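Local coordinates for protein GCN5-related N-acetyltransferase (Brucella melitensis biovar Abortus 2308, PDB 3TCV) that probably transfers an acetyl group from acetyl-coenzyme A to an amine, possibly the N-terminal serine or alanine of a protein, as a GNAT-fold N-acetyltransferase, at residues Q153-F156 with G160-R163; E146-F151 with F182-E187. One frame throughout, in Å; residues are numbered along the deposited sequence. Where two conformers were deposited one is given.

Contact 1: Q153-F156 with G160-R163; sequences QYVF and GYRR
The amide of Tyr-161 donates to the carbonyl of Val-155, N to O 3.0 Å and almost straight at 172°. One residue earlier, Gly-160 N makes a weak, bent bond of 3.3 Å to Phe-156 O, and its CA adds a CH...O contact to the same oxygen. Helix 142-158 thus ends with carbonyls of its last turns occupied by the chain that leaves it, where Gly-160 takes positive phi (71°) and turns the backbone toward strand 163-169.

Beyond these bonds, Tyr-161 CB lies against Val-155 CG1 at 3.8 Å, the two side chains roughly perpendicular, while the phenol leads off to a hydrogen bond between its hydroxyl and Pro-32 O. CG1 of Val-155 stands anti to the backbone N (chi1 159°), which places that methyl beside its own carbonyl carbon and against the departing chain. The ring of Phe-156 presents its edge to the backbone: CD1 lies 3.4 Å from Tyr-161 O, near the ring plane, and CE1 is 4.2 Å from Arg-162 C. Trp-213 stacks on this ring. Arg-162 NH1 and Arg-163 NH1 reach Asn-200 OD1 and Arg-191 O of the second subunit, whereas NE and NH2 of Arg-163 form salt bridges with Glu-165 and Glu-187 of their own chain.

The exit of the helix is therefore joined to the following loop by one straight backbone bond, one weak one, a single apolar touch and a ring edge, the last probably a mildly favourable approach of ring C-H groups to the Tyr-161 carbonyl oxygen.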
ATOM      1  N   GLN B 153      21.496   0.658  -2.667  1.00 18.91           N
ATOM      2  CA  GLN B 153      22.399   1.325  -3.602  1.00 19.63           C
ATOM      3  C   GLN B 153      21.911   1.216  -5.049  1.00 19.76           C
ATOM      4  O   GLN B 153      21.953   2.185  -5.809  1.00 19.60           O
ATOM      5  CB  GLN B 153      23.773   0.691  -3.501  1.00 20.09           C
ATOM      6  CG  GLN B 153      24.821   1.424  -4.306  1.00 20.89           C
ATOM      7  CD  GLN B 153      26.207   0.961  -3.965  1.00 21.93           C
ATOM      8  OE1 GLN B 153      27.051   1.759  -3.526  1.00 23.04           O
ATOM      9  NE2 GLN B 153      26.451  -0.328  -4.128  1.00 21.89           N
ATOM     10  N   TYR B 154      21.460   0.020  -5.415  1.00 20.22           N
ATOM     11  CA  TYR B 154      20.976  -0.251  -6.772  1.00 20.67           C
ATOM     12  C   TYR B 154      19.735   0.578  -7.079  1.00 20.46           C
ATOM     13  O   TYR B 154      19.642   1.213  -8.138  1.00 20.64           O
ATOM     14  CB  TYR B 154      20.681  -1.729  -6.895  1.00 20.93           C
ATOM     15  CG  TYR B 154      20.064  -2.156  -8.201  1.00 21.83           C
ATOM     16  CD1 TYR B 154      20.713  -1.934  -9.421  1.00 22.62           C
ATOM     17  CD2 TYR B 154      18.836  -2.829  -8.215  1.00 22.19           C
ATOM     18  CE1 TYR B 154      20.140  -2.367 -10.624  1.00 22.95           C
ATOM     19  CE2 TYR B 154      18.263  -3.253  -9.398  1.00 22.36           C
ATOM     20  CZ  TYR B 154      18.912  -3.024 -10.595  1.00 22.76           C
ATOM     21  OH  TYR B 154      18.291  -3.471 -11.742  1.00 23.42           O
ATOM     22  N   VAL B 155      18.826   0.585  -6.112  1.00 19.14           N
ATOM     23  CA  VAL B 155      17.556   1.285  -6.210  1.00 19.44           C
ATOM     24  C   VAL B 155      17.766   2.794  -6.414  1.00 19.15           C
ATOM     25  O   VAL B 155      17.101   3.399  -7.259  1.00 19.29           O
ATOM     26  CB  VAL B 155      16.680   0.930  -4.979  1.00 19.04           C
ATOM     27  CG1 VAL B 155      15.597   1.953  -4.717  1.00 18.74           C
ATOM     28  CG2 VAL B 155      16.130  -0.506  -5.148  1.00 18.72           C
ATOM     29  N   PHE B 156      18.717   3.389  -5.693  1.00 19.09           N
ATOM     30  CA  PHE B 156      18.914   4.831  -5.752  1.00 19.11           C
ATOM     31  C   PHE B 156      19.953   5.257  -6.782  1.00 20.18           C
ATOM     32  O   PHE B 156      19.652   6.074  -7.620  1.00 20.19           O
ATOM     33  CB  PHE B 156      19.273   5.386  -4.376  1.00 18.76           C
ATOM     34  CG  PHE B 156      18.110   5.401  -3.414  1.00 18.01           C
ATOM     35  CD1 PHE B 156      16.950   6.101  -3.721  1.00 18.39           C
ATOM     36  CD2 PHE B 156      18.175   4.745  -2.219  1.00 17.78           C
ATOM     37  CE1 PHE B 156      15.865   6.132  -2.839  1.00 17.77           C
ATOM     38  CE2 PHE B 156      17.099   4.752  -1.341  1.00 17.33           C
ATOM     39  CZ  PHE B 156      15.953   5.452  -1.646  1.00 17.63           C
ATOM     40  N   GLY B 160      17.417   5.025  -9.873  1.00 20.45           N
ATOM     41  CA  GLY B 160      17.003   6.416  -9.673  1.00 20.20           C
ATOM     42  C   GLY B 160      15.613   6.538  -9.073  1.00 19.63           C
ATOM     43  O   GLY B 160      14.876   7.471  -9.379  1.00 19.37           O
ATOM     44  N   TYR B 161      15.263   5.604  -8.185  1.00 18.73           N
ATOM     45  CA  TYR B 161      13.947   5.656  -7.523  1.00 18.33           C
ATOM     46  C   TYR B 161      13.879   6.758  -6.451  1.00 17.96           C
ATOM     47  O   TYR B 161      14.906   7.359  -6.079  1.00 18.50           O
ATOM     48  CB  TYR B 161      13.593   4.279  -6.954  1.00 17.99           C
ATOM     49  CG  TYR B 161      13.007   3.309  -7.950  1.00 18.29           C
ATOM     50  CD1 TYR B 161      11.922   2.493  -7.608  1.00 18.04           C
ATOM     51  CD2 TYR B 161      13.533   3.170  -9.224  1.00 19.03           C
ATOM     52  CE1 TYR B 161      11.391   1.591  -8.507  1.00 18.25           C
ATOM     53  CE2 TYR B 161      13.003   2.267 -10.131  1.00 19.21           C
ATOM     54  CZ  TYR B 161      11.937   1.473  -9.780  1.00 18.81           C
ATOM     55  OH  TYR B 161      11.401   0.559 -10.675  1.00 18.53           O
ATOM     56  N   ARG B 162      12.651   7.077  -6.015  1.00 17.33           N
ATOM     57  CA  ARG B 162      12.378   8.203  -5.122  1.00 16.91           C
ATOM     58  C   ARG B 162      12.105   7.749  -3.685  1.00 15.94           C
ATOM     59  O   ARG B 162      12.191   8.535  -2.764  1.00 15.29           O
ATOM     60  CB  ARG B 162      11.089   8.941  -5.550  1.00 17.77           C
ATOM     61  CG  ARG B 162      11.028   9.481  -6.944  1.00 18.98           C
ATOM     62  CD  ARG B 162       9.805  10.368  -7.099  1.00 18.92           C
ATOM     63  NE  ARG B 162       9.946  11.598  -6.322  1.00 18.91           N
ATOM     64  CZ  ARG B 162       8.985  12.172  -5.591  1.00 18.93           C
ATOM     65  NH1 ARG B 162       7.766  11.632  -5.486  1.00 18.54           N
ATOM     66  NH2 ARG B 162       9.256  13.274  -4.926  1.00 18.53           N
ATOM     67  N   ARG B 163      11.655   6.505  -3.533  1.00 15.34           N
ATOM     68  CA  ARG B 163      11.112   6.002  -2.265  1.00 14.61           C
ATOM     69  C   ARG B 163      11.366   4.504  -2.169  1.00 14.47           C
ATOM     70  O   ARG B 163      11.023   3.722  -3.103  1.00 14.19           O
ATOM     71  CB  ARG B 163       9.599   6.307  -2.211  1.00 14.41           C
ATOM     72  CG  ARG B 163       8.806   5.661  -1.074  1.00 14.18           C
ATOM     73  CD  ARG B 163       7.298   5.900  -1.185  1.00 14.21           C
ATOM     74  NE  ARG B 163       6.598   5.089  -0.179  1.00 13.99           N
ATOM     75  CZ  ARG B 163       6.556   5.348   1.124  1.00 13.84           C
ATOM     76  NH1 ARG B 163       7.014   6.477   1.603  1.00 13.85           N
ATOM     77  NH2 ARG B 163       5.961   4.505   1.955  1.00 13.98           N
TER

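Contact 2: E146-F151 with F182-E187; sequences EAQFLF and FGFRFE
Gln-148 of helix 142-158 meets Phe-182 and Phe-184 where a Schellman motif, with Gly-183 at positive phi, turns the chain out of helix 173-182 and into strand 185-196 of the GNAT fold. No hydrogen bond joins the two segments; the contact is carried by one glutamine that meets two rings, one by its aliphatic part and the other by its amide.

The main interaction is CH-pi. CG of Gln-148 sits 3.7 Å from the centroid of the Phe-182 ring and only 11° off its normal, so the methylene rests over the centre of one face. Gln-148 CB lies beside it, 3.8 Å from Phe-182 CZ. The two side chains run antiparallel alongside one another, and the amide plane is turned 55° from the ring.

The polar end is directed by torsions. CG of Gln-148 is anti to the backbone N (chi1 -159°), and a bend at chi2 swings the amide past Phe-182 toward Phe-184. Buried among aromatic groups, the amide oxygen is satisfied by a hydrogen bond from outside the pair, with the hydroxyl of Tyr-164. The surrounding packing is apolar: Ile-129 of strand 126-134 touches both Gln-148 and Phe-184, and Phe-206 and Val-208 of strand 199-209 touch the Phe-184 ring.

Phe-184 approaches Gln-148 from the opposite direction and edge first: its CZ comes to 3.9 Å from Gln-148 OE1, which lies near the ring plane.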
ATOM      1  N   GLU B 146      25.125  -5.727   4.500  1.00 19.27           N
ATOM      2  CA  GLU B 146      25.532  -5.483   3.106  1.00 20.36           C
ATOM      3  C   GLU B 146      24.495  -5.983   2.079  1.00 20.18           C
ATOM      4  O   GLU B 146      24.354  -5.369   1.021  1.00 20.25           O
ATOM      5  CB  GLU B 146      26.932  -6.047   2.819  1.00 21.29           C
ATOM      6  CG  GLU B 146      27.493  -5.581   1.489  1.00 22.06           C
ATOM      7  CD  GLU B 146      28.899  -6.112   1.246  1.00 23.96           C
ATOM      8  OE1 GLU B 146      29.148  -7.310   1.487  1.00 24.46           O
ATOM      9  OE2 GLU B 146      29.753  -5.325   0.801  1.00 25.74           O
ATOM     10  N   ALA B 147      23.756  -7.060   2.396  1.00 19.75           N
ATOM     11  CA  ALA B 147      22.663  -7.526   1.537  1.00 18.92           C
ATOM     12  C   ALA B 147      21.607  -6.436   1.331  1.00 18.68           C
ATOM     13  O   ALA B 147      21.113  -6.213   0.212  1.00 18.38           O
ATOM     14  CB  ALA B 147      22.016  -8.760   2.126  1.00 18.29           C
ATOM     15  N   GLN B 148      21.275  -5.761   2.422  1.00 18.60           N
ATOM     16  CA  GLN B 148      20.323  -4.641   2.401  1.00 18.60           C
ATOM     17  C   GLN B 148      20.924  -3.475   1.588  1.00 18.36           C
ATOM     18  O   GLN B 148      20.262  -2.922   0.676  1.00 17.67           O
ATOM     19  CB  GLN B 148      19.994  -4.218   3.847  1.00 18.69           C
ATOM     20  CG  GLN B 148      18.722  -3.440   4.072  1.00 19.58           C
ATOM     21  CD  GLN B 148      18.608  -2.155   3.277  1.00 19.50           C
ATOM     22  OE1 GLN B 148      17.886  -2.117   2.321  1.00 20.58           O
ATOM     23  NE2 GLN B 148      19.277  -1.102   3.700  1.00 20.40           N
ATOM     24  N   PHE B 149      22.178  -3.132   1.922  1.00 18.33           N
ATOM     25  CA  PHE B 149      22.907  -2.038   1.299  1.00 18.92           C
ATOM     26  C   PHE B 149      22.949  -2.176  -0.210  1.00 18.55           C
ATOM     27  O   PHE B 149      22.731  -1.206  -0.934  1.00 18.58           O
ATOM     28  CB  PHE B 149      24.359  -1.955   1.804  1.00 19.60           C
ATOM     29  CG  PHE B 149      25.152  -0.828   1.179  1.00 20.44           C
ATOM     30  CD1 PHE B 149      24.869   0.498   1.487  1.00 21.10           C
ATOM     31  CD2 PHE B 149      26.145  -1.095   0.244  1.00 21.60           C
ATOM     32  CE1 PHE B 149      25.589   1.534   0.891  1.00 21.38           C
ATOM     33  CE2 PHE B 149      26.874  -0.069  -0.351  1.00 22.17           C
ATOM     34  CZ  PHE B 149      26.598   1.247  -0.023  1.00 21.68           C
ATOM     35  N   LEU B 150      23.277  -3.369  -0.696  1.00 18.84           N
ATOM     36  CA  LEU B 150      23.398  -3.567  -2.133  1.00 18.99           C
ATOM     37  C   LEU B 150      22.083  -3.295  -2.890  1.00 18.98           C
ATOM     38  O   LEU B 150      22.101  -2.732  -3.975  1.00 19.79           O
ATOM     39  CB  LEU B 150      23.943  -4.954  -2.447  1.00 19.34           C
ATOM     40  CG  LEU B 150      25.417  -5.213  -2.105  1.00 20.03           C
ATOM     41  CD1 LEU B 150      25.696  -6.709  -2.202  1.00 19.89           C
ATOM     42  CD2 LEU B 150      26.379  -4.385  -2.969  1.00 20.79           C
ATOM     43  N   PHE B 151      20.942  -3.688  -2.321  1.00 18.35           N
ATOM     44  CA  PHE B 151      19.661  -3.340  -2.901  1.00 18.16           C
ATOM     45  C   PHE B 151      19.421  -1.827  -2.858  1.00 18.30           C
ATOM     46  O   PHE B 151      18.970  -1.238  -3.846  1.00 18.54           O
ATOM     47  CB  PHE B 151      18.524  -4.031  -2.141  1.00 17.70           C
ATOM     48  CG  PHE B 151      18.090  -5.373  -2.695  1.00 17.73           C
ATOM     49  CD1 PHE B 151      18.817  -6.065  -3.667  1.00 18.22           C
ATOM     50  CD2 PHE B 151      16.937  -5.981  -2.177  1.00 17.48           C
ATOM     51  CE1 PHE B 151      18.361  -7.297  -4.137  1.00 18.39           C
ATOM     52  CE2 PHE B 151      16.492  -7.210  -2.641  1.00 17.69           C
ATOM     53  CZ  PHE B 151      17.218  -7.865  -3.619  1.00 18.06           C
ATOM     54  N   PHE B 182      18.729   0.417  10.011  1.00 15.45           N
ATOM     55  CA  PHE B 182      19.098   0.582   8.617  1.00 15.25           C
ATOM     56  C   PHE B 182      18.874   2.023   8.128  1.00 15.27           C
ATOM     57  O   PHE B 182      19.305   2.381   7.028  1.00 15.51           O
ATOM     58  CB  PHE B 182      18.324  -0.403   7.728  1.00 15.17           C
ATOM     59  CG  PHE B 182      18.853  -1.825   7.723  1.00 15.33           C
ATOM     60  CD1 PHE B 182      20.207  -2.105   7.716  1.00 15.38           C
ATOM     61  CD2 PHE B 182      17.968  -2.902   7.679  1.00 15.13           C
ATOM     62  CE1 PHE B 182      20.665  -3.414   7.660  1.00 15.82           C
ATOM     63  CE2 PHE B 182      18.433  -4.227   7.658  1.00 15.21           C
ATOM     64  CZ  PHE B 182      19.786  -4.481   7.655  1.00 15.57           C
ATOM     65  N   GLY B 183      18.162   2.832   8.921  1.00 15.11           N
ATOM     66  CA  GLY B 183      17.910   4.234   8.614  1.00 14.97           C
ATOM     67  C   GLY B 183      16.560   4.525   7.962  1.00 14.50           C
ATOM     68  O   GLY B 183      16.313   5.664   7.566  1.00 14.83           O
ATOM     69  N   PHE B 184      15.678   3.521   7.856  1.00 13.84           N
ATOM     70  CA  PHE B 184      14.300   3.749   7.356  1.00 13.66           C
ATOM     71  C   PHE B 184      13.584   4.578   8.401  1.00 13.78           C
ATOM     72  O   PHE B 184      13.790   4.365   9.611  1.00 13.97           O
ATOM     73  CB  PHE B 184      13.527   2.449   7.121  1.00 13.53           C
ATOM     74  CG  PHE B 184      14.044   1.583   6.004  1.00 13.38           C
ATOM     75  CD1 PHE B 184      13.471   1.646   4.730  1.00 13.64           C
ATOM     76  CD2 PHE B 184      15.073   0.671   6.212  1.00 13.73           C
ATOM     77  CE1 PHE B 184      13.912   0.817   3.701  1.00 13.37           C
ATOM     78  CE2 PHE B 184      15.523  -0.133   5.187  1.00 13.82           C
ATOM     79  CZ  PHE B 184      14.959  -0.070   3.925  1.00 13.83           C
ATOM     80  N   ARG B 185      12.713   5.486   7.961  1.00 15.02           N
ATOM     81  CA  ARG B 185      11.952   6.336   8.862  0.70 15.32           C
ATOM     82  C   ARG B 185      10.527   5.818   8.976  1.00 14.70           C
ATOM     83  O   ARG B 185       9.893   5.573   7.982  1.00 14.35           O
ATOM     84  CB  ARG B 185      11.931   7.756   8.299  0.70 16.07           C
ATOM     85  CG  ARG B 185      11.273   8.801   9.173  0.70 17.02           C
ATOM     86  CD  ARG B 185      11.322  10.165   8.507  0.70 17.88           C
ATOM     87  NE  ARG B 185      12.695  10.597   8.310  0.70 18.77           N
ATOM     88  CZ  ARG B 185      13.421  11.320   9.167  0.70 20.05           C
ATOM     89  NH1 ARG B 185      14.677  11.637   8.858  0.70 20.66           N
ATOM     90  NH2 ARG B 185      12.913  11.749  10.308  0.70 20.80           N
ATOM     91  N   PHE B 186      10.024   5.652  10.191  1.00 14.23           N
ATOM     92  CA  PHE B 186       8.682   5.225  10.405  1.00 13.84           C
ATOM     93  C   PHE B 186       7.701   6.234   9.826  1.00 13.61           C
ATOM     94  O   PHE B 186       7.869   7.437  10.012  1.00 13.65           O
ATOM     95  CB  PHE B 186       8.434   5.081  11.902  1.00 14.00           C
ATOM     96  CG  PHE B 186       7.030   4.710  12.254  1.00 13.85           C
ATOM     97  CD1 PHE B 186       6.609   3.377  12.231  1.00 13.86           C
ATOM     98  CD2 PHE B 186       6.156   5.676  12.693  1.00 13.97           C
ATOM     99  CE1 PHE B 186       5.312   3.040  12.568  1.00 13.77           C
ATOM    100  CE2 PHE B 186       4.855   5.349  13.030  1.00 13.88           C
ATOM    101  CZ  PHE B 186       4.446   4.033  12.996  1.00 13.96           C
ATOM    102  N   GLU B 187       6.671   5.704   9.171  1.00 13.38           N
ATOM    103  CA  GLU B 187       5.554   6.478   8.634  1.00 13.30           C
ATOM    104  C   GLU B 187       4.219   6.198   9.301  1.00 13.44           C
ATOM    105  O   GLU B 187       3.410   7.121   9.477  1.00 13.84           O
ATOM    106  CB  GLU B 187       5.467   6.246   7.118  1.00 13.25           C
ATOM    107  CG  GLU B 187       6.627   6.895   6.409  1.00 13.20           C
ATOM    108  CD  GLU B 187       6.601   6.737   4.910  1.00 13.33           C
ATOM    109  OE1 GLU B 187       6.015   5.751   4.418  1.00 13.46           O
ATOM    110  OE2 GLU B 187       7.194   7.594   4.229  1.00 13.66           O
TER

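From the N terminus, one turn into helix 142-158 the chain reaches 146-151, the first segment of contact 2, and the same helix then supplies residues 153-156 to contact 1. Contact 1 closes a short loop over the helix end. The chain continues through strand 163-169 and helix 173-182 before residues 182-187 return to close contact 2, so contact 1 is nested inside its larger loop. Their centres lie about 11 Å apart. Contact 1 ties the helix to the start of strand 163-169, and contact 2 ties it to the entry of strand 185-196. A salt bridge joins them directly, Arg-163 NH2 to Glu-187 OE1 at 2.8 Å, and both reach the second subunit.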